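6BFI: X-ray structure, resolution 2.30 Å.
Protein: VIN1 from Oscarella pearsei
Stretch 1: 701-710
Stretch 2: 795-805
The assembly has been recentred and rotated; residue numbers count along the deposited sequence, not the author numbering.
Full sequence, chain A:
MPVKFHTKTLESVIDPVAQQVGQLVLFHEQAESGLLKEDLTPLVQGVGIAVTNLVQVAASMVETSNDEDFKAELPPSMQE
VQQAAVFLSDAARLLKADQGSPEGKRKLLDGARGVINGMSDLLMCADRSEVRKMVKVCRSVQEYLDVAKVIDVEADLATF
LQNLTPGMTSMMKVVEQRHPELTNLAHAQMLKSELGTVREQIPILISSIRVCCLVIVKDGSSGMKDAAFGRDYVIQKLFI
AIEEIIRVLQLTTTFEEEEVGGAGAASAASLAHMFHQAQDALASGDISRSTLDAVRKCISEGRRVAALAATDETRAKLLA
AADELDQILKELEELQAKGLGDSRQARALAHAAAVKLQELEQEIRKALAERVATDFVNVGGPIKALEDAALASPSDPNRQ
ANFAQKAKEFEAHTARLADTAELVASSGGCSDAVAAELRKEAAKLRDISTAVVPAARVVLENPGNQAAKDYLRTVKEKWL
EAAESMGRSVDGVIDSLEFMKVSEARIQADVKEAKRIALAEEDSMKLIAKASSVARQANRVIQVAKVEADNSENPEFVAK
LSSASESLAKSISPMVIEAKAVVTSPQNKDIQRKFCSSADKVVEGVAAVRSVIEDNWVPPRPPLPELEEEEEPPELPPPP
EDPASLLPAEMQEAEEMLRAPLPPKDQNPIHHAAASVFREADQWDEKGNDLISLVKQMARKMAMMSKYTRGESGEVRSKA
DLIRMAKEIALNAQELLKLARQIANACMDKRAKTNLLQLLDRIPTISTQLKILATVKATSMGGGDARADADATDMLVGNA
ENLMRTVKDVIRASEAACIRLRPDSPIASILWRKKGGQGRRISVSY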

# COMPACT_ATOMS: atom_id res chain seq x y z
N LYS A 701 -16.14 5.24 -23.55
CA LYS A 701 -15.40 6.43 -23.96
C LYS A 701 -13.92 6.12 -24.18
O LYS A 701 -13.31 6.62 -25.14
N MET A 702 -13.33 5.30 -23.31
CA MET A 702 -11.91 4.99 -23.45
C MET A 702 -11.65 4.16 -24.70
O MET A 702 -10.61 4.33 -25.36
N ALA A 703 -12.57 3.25 -25.05
CA ALA A 703 -12.46 2.52 -26.30
C ALA A 703 -12.53 3.47 -27.50
O ALA A 703 -11.78 3.33 -28.47
N MET A 704 -13.44 4.45 -27.44
CA MET A 704 -13.50 5.46 -28.49
C MET A 704 -12.18 6.21 -28.60
O MET A 704 -11.71 6.50 -29.71
N MET A 705 -11.56 6.54 -27.45
CA MET A 705 -10.25 7.19 -27.49
C MET A 705 -9.23 6.31 -28.19
O MET A 705 -8.46 6.79 -29.03
N SER A 706 -9.20 5.02 -27.86
CA SER A 706 -8.31 4.10 -28.55
C SER A 706 -8.49 4.19 -30.06
O SER A 706 -7.52 4.34 -30.82
N LYS A 707 -9.75 4.13 -30.51
CA LYS A 707 -10.03 4.24 -31.95
C LYS A 707 -9.52 5.56 -32.52
O LYS A 707 -9.02 5.61 -33.65
N TYR A 708 -9.62 6.64 -31.74
CA TYR A 708 -9.23 7.95 -32.26
C TYR A 708 -7.71 8.13 -32.31
O TYR A 708 -7.21 8.81 -33.21
N THR A 709 -6.97 7.54 -31.37
CA THR A 709 -5.51 7.59 -31.48
C THR A 709 -5.01 6.66 -32.56
O THR A 709 -3.94 6.90 -33.14
N ARG A 710 -5.75 5.59 -32.86
CA ARG A 710 -5.32 4.68 -33.92
C ARG A 710 -5.42 5.31 -35.30
O ARG A 710 -4.79 4.82 -36.24
N MET A 795 3.26 7.54 -23.84
CA MET A 795 2.83 8.20 -22.61
C MET A 795 1.32 8.19 -22.48
O MET A 795 0.78 7.95 -21.39
N LEU A 796 0.60 8.45 -23.58
CA LEU A 796 -0.85 8.42 -23.53
C LEU A 796 -1.36 7.04 -23.13
O LEU A 796 -2.22 6.92 -22.26
N VAL A 797 -0.83 5.99 -23.76
CA VAL A 797 -1.33 4.65 -23.47
C VAL A 797 -0.95 4.22 -22.06
O VAL A 797 -1.73 3.53 -21.39
N GLY A 798 0.23 4.62 -21.57
CA GLY A 798 0.57 4.33 -20.19
C GLY A 798 -0.38 4.99 -19.21
O GLY A 798 -0.88 4.36 -18.28
N ASN A 799 -0.64 6.29 -19.43
CA ASN A 799 -1.58 7.01 -18.58
C ASN A 799 -2.96 6.37 -18.60
O ASN A 799 -3.59 6.18 -17.54
N ALA A 800 -3.46 6.03 -19.79
CA ALA A 800 -4.81 5.47 -19.91
C ALA A 800 -4.89 4.09 -19.27
O ALA A 800 -5.89 3.77 -18.61
N GLU A 801 -3.87 3.26 -19.45
CA GLU A 801 -3.83 1.97 -18.78
C GLU A 801 -3.87 2.14 -17.27
O GLU A 801 -4.63 1.45 -16.57
N ASN A 802 -3.06 3.06 -16.74
CA ASN A 802 -3.07 3.31 -15.30
C ASN A 802 -4.46 3.76 -14.83
O ASN A 802 -4.94 3.32 -13.78
N LEU A 803 -5.11 4.63 -15.61
CA LEU A 803 -6.46 5.07 -15.25
C LEU A 803 -7.44 3.90 -15.21
O LEU A 803 -8.26 3.80 -14.29
N MET A 804 -7.36 3.01 -16.20
CA MET A 804 -8.30 1.88 -16.23
C MET A 804 -8.05 0.92 -15.07
O MET A 804 -9.01 0.45 -14.43
N ARG A 805 -6.78 0.61 -14.78
CA ARG A 805 -6.47 -0.20 -13.61
C ARG A 805 -7.05 0.42 -12.34
O ARG A 805 -7.68 -0.26 -11.52

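The two helices run nearly antiparallel, with an angle of 168° between their N-to-C directions and a closest axial approach of 12.0 Å. That separation is too wide for backbone to meet backbone, so the space between them is bridged by side chains, and the contact is modest, burying 283 Å² summed over both sides. Its apolar centre is Met702, which loses more surface to the opposing helix than any other residue here. Its CA-to-CB bond points toward stretch 2, and chi1 in t (-174°) followed by chi2 and chi3 both in p (69° and 70°) carries the chain across the gap and turns its terminal methyl toward Leu803. Three residues of stretch 2 receive it. Met702 SD lies 3.7 Å from Ala800 CB, at the place where the backbones also come near, the CA atoms of Met702 and Ala800 being 7.9 Å apart; the single methyl of Ala800, directed toward stretch 1, fills little of the gap and the thioether rests against it. Beyond the sulfur, the terminal methyl Met702 CE reaches 3.7 Å from Leu803 CD2. The base of the same side chain is covered as well, because Met804 comes across to place its CE 3.6 Å from Met702 CB.

Leu803 and Met804 both point toward stretch 1 but are built differently. Leu803 adopts the common t,p rotamer (178°, 59°). Met804 has chi1 in m (-75°), whereas its chi2 (-34°) and chi3 (-126°) fall between the usual wells; in this conformation its CE reaches Met702 CB.

One turn farther along stretch 1, the packing passes to Leu796, another t,p leucine (178°, 59°) directed toward its partner helix. Met705 is extended through chi1 and chi2 (both t) before turning at chi3 (m, -62°), and its SD sits 4.2 Å from Leu796 CD1, a looser approach than those around Met702. The other methyl of the leucine meets the next turn, with Leu796 CD2 3.6 Å from Thr709 CG2. The backbones have spread slightly by this point, the CA atoms of Thr709 and Leu796 being 9.3 Å apart.

Thr709 marks the polar edge. Its chi1 in p (76°) presents the methyl to Leu796 and leaves the hydroxyl free to turn back on its own helix, where Thr709 OG1 donates a hydrogen bond to Ser706 O at 3.1 Å. The same carbonyl, Ser706 O, also accepts the backbone bond from Arg710 N at 3.0 Å. The hydroxyl's bond is thus made within its own helix. No hydrogen bond crosses between the stretches, and the association rests on apolar packing alone. Other polar side chains stay out of it, among them Ser706, set sideways, Glu801, pointing away, and Asn799 and Asn802, out of reach. Ser706 OG and Asn799 ND2 find their hydrogen-bonding partners elsewhere in the structure.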

# COMPACT_ATOMS: atom_id res chain seq x y z
CB LYS A 701 -15.57 7.54 -22.92
CG LYS A 701 -17.00 8.05 -22.80
CD LYS A 701 -17.13 9.05 -21.66
CE LYS A 701 -18.52 9.66 -21.59
NZ LYS A 701 -18.86 10.41 -22.83
CB MET A 702 -11.41 4.26 -22.20
CG MET A 702 -9.91 4.01 -22.19
SD MET A 702 -8.91 5.50 -22.01
CE MET A 702 -9.25 5.94 -20.30
CB ALA A 703 -13.54 1.45 -26.40
CB MET A 704 -14.65 6.43 -28.25
CG MET A 704 -16.02 5.77 -28.26
SD MET A 704 -16.23 4.70 -29.70
CE MET A 704 -16.13 5.88 -31.04
CB MET A 705 -9.77 7.52 -26.07
CG MET A 705 -8.30 7.96 -26.07
SD MET A 705 -7.59 8.42 -24.48
CE MET A 705 -8.61 9.82 -24.05
CB SER A 706 -8.55 2.67 -28.07
OG SER A 706 -7.81 1.73 -28.84
CB LYS A 707 -11.53 4.08 -32.20
CG LYS A 707 -11.95 4.31 -33.64
CD LYS A 707 -13.41 3.96 -33.85
CE LYS A 707 -13.88 4.34 -35.24
NZ LYS A 707 -13.85 5.81 -35.45
CB TYR A 708 -9.87 9.05 -31.42
CG TYR A 708 -11.38 9.05 -31.49
CD1 TYR A 708 -12.04 8.60 -32.63
CD2 TYR A 708 -12.15 9.47 -30.42
CE1 TYR A 708 -13.41 8.58 -32.71
CE2 TYR A 708 -13.53 9.46 -30.48
CZ TYR A 708 -14.16 9.02 -31.63
OH TYR A 708 -15.53 9.01 -31.70
CB THR A 709 -4.85 7.24 -30.14
OG1 THR A 709 -4.91 5.83 -29.92
CG2 THR A 709 -5.53 7.96 -28.99
CB ARG A 710 -6.14 3.39 -33.88
CG ARG A 710 -5.45 2.20 -34.53
CD ARG A 710 -6.40 1.37 -35.38
NE ARG A 710 -7.56 0.90 -34.62
CZ ARG A 710 -8.79 1.39 -34.75
NH1 ARG A 710 -9.02 2.37 -35.62
NH2 ARG A 710 -9.78 0.91 -34.02
CB MET A 795 3.38 9.62 -22.57
CG MET A 795 4.89 9.69 -22.49
SD MET A 795 5.53 11.37 -22.61
CE MET A 795 4.96 12.07 -21.07
CB LEU A 796 -1.44 8.86 -24.87
CG LEU A 796 -2.97 8.84 -24.96
CD1 LEU A 796 -3.60 9.74 -23.90
CD2 LEU A 796 -3.44 9.24 -26.35
CB VAL A 797 -0.85 3.63 -24.52
CG1 VAL A 797 -1.30 4.04 -25.92
CG2 VAL A 797 0.66 3.46 -24.48
CB ASN A 799 -1.65 8.47 -19.02
CG ASN A 799 -2.57 9.30 -18.15
OD1 ASN A 799 -3.77 9.40 -18.41
ND2 ASN A 799 -2.02 9.91 -17.11
CB ALA A 800 -5.22 5.41 -21.38
CB GLU A 801 -2.58 1.19 -19.21
CG GLU A 801 -2.65 0.62 -20.61
CD GLU A 801 -1.33 0.06 -21.08
OE1 GLU A 801 -0.28 0.49 -20.57
OE2 GLU A 801 -1.33 -0.83 -21.97
CB ASN A 802 -2.01 4.35 -14.95
CG ASN A 802 -2.09 4.78 -13.50
OD1 ASN A 802 -2.22 5.97 -13.20
ND2 ASN A 802 -2.02 3.82 -12.59
CB LEU A 803 -6.96 6.14 -16.22
CG LEU A 803 -8.38 6.63 -15.95
CD1 LEU A 803 -8.49 7.22 -14.55
CD2 LEU A 803 -8.82 7.64 -17.00
CB MET A 804 -8.21 1.17 -17.57
CG MET A 804 -8.90 1.93 -18.70
SD MET A 804 -10.36 2.83 -18.10
CE MET A 804 -11.62 2.24 -19.21
CB ARG A 805 -4.96 -0.37 -13.46
CG ARG A 805 -4.33 -1.31 -14.47
CD ARG A 805 -2.90 -1.66 -14.08
NE ARG A 805 -2.06 -0.47 -13.97
CZ ARG A 805 -1.31 0.01 -14.96
NH1 ARG A 805 -1.28 -0.62 -16.13
NH2 ARG A 805 -0.58 1.10 -14.77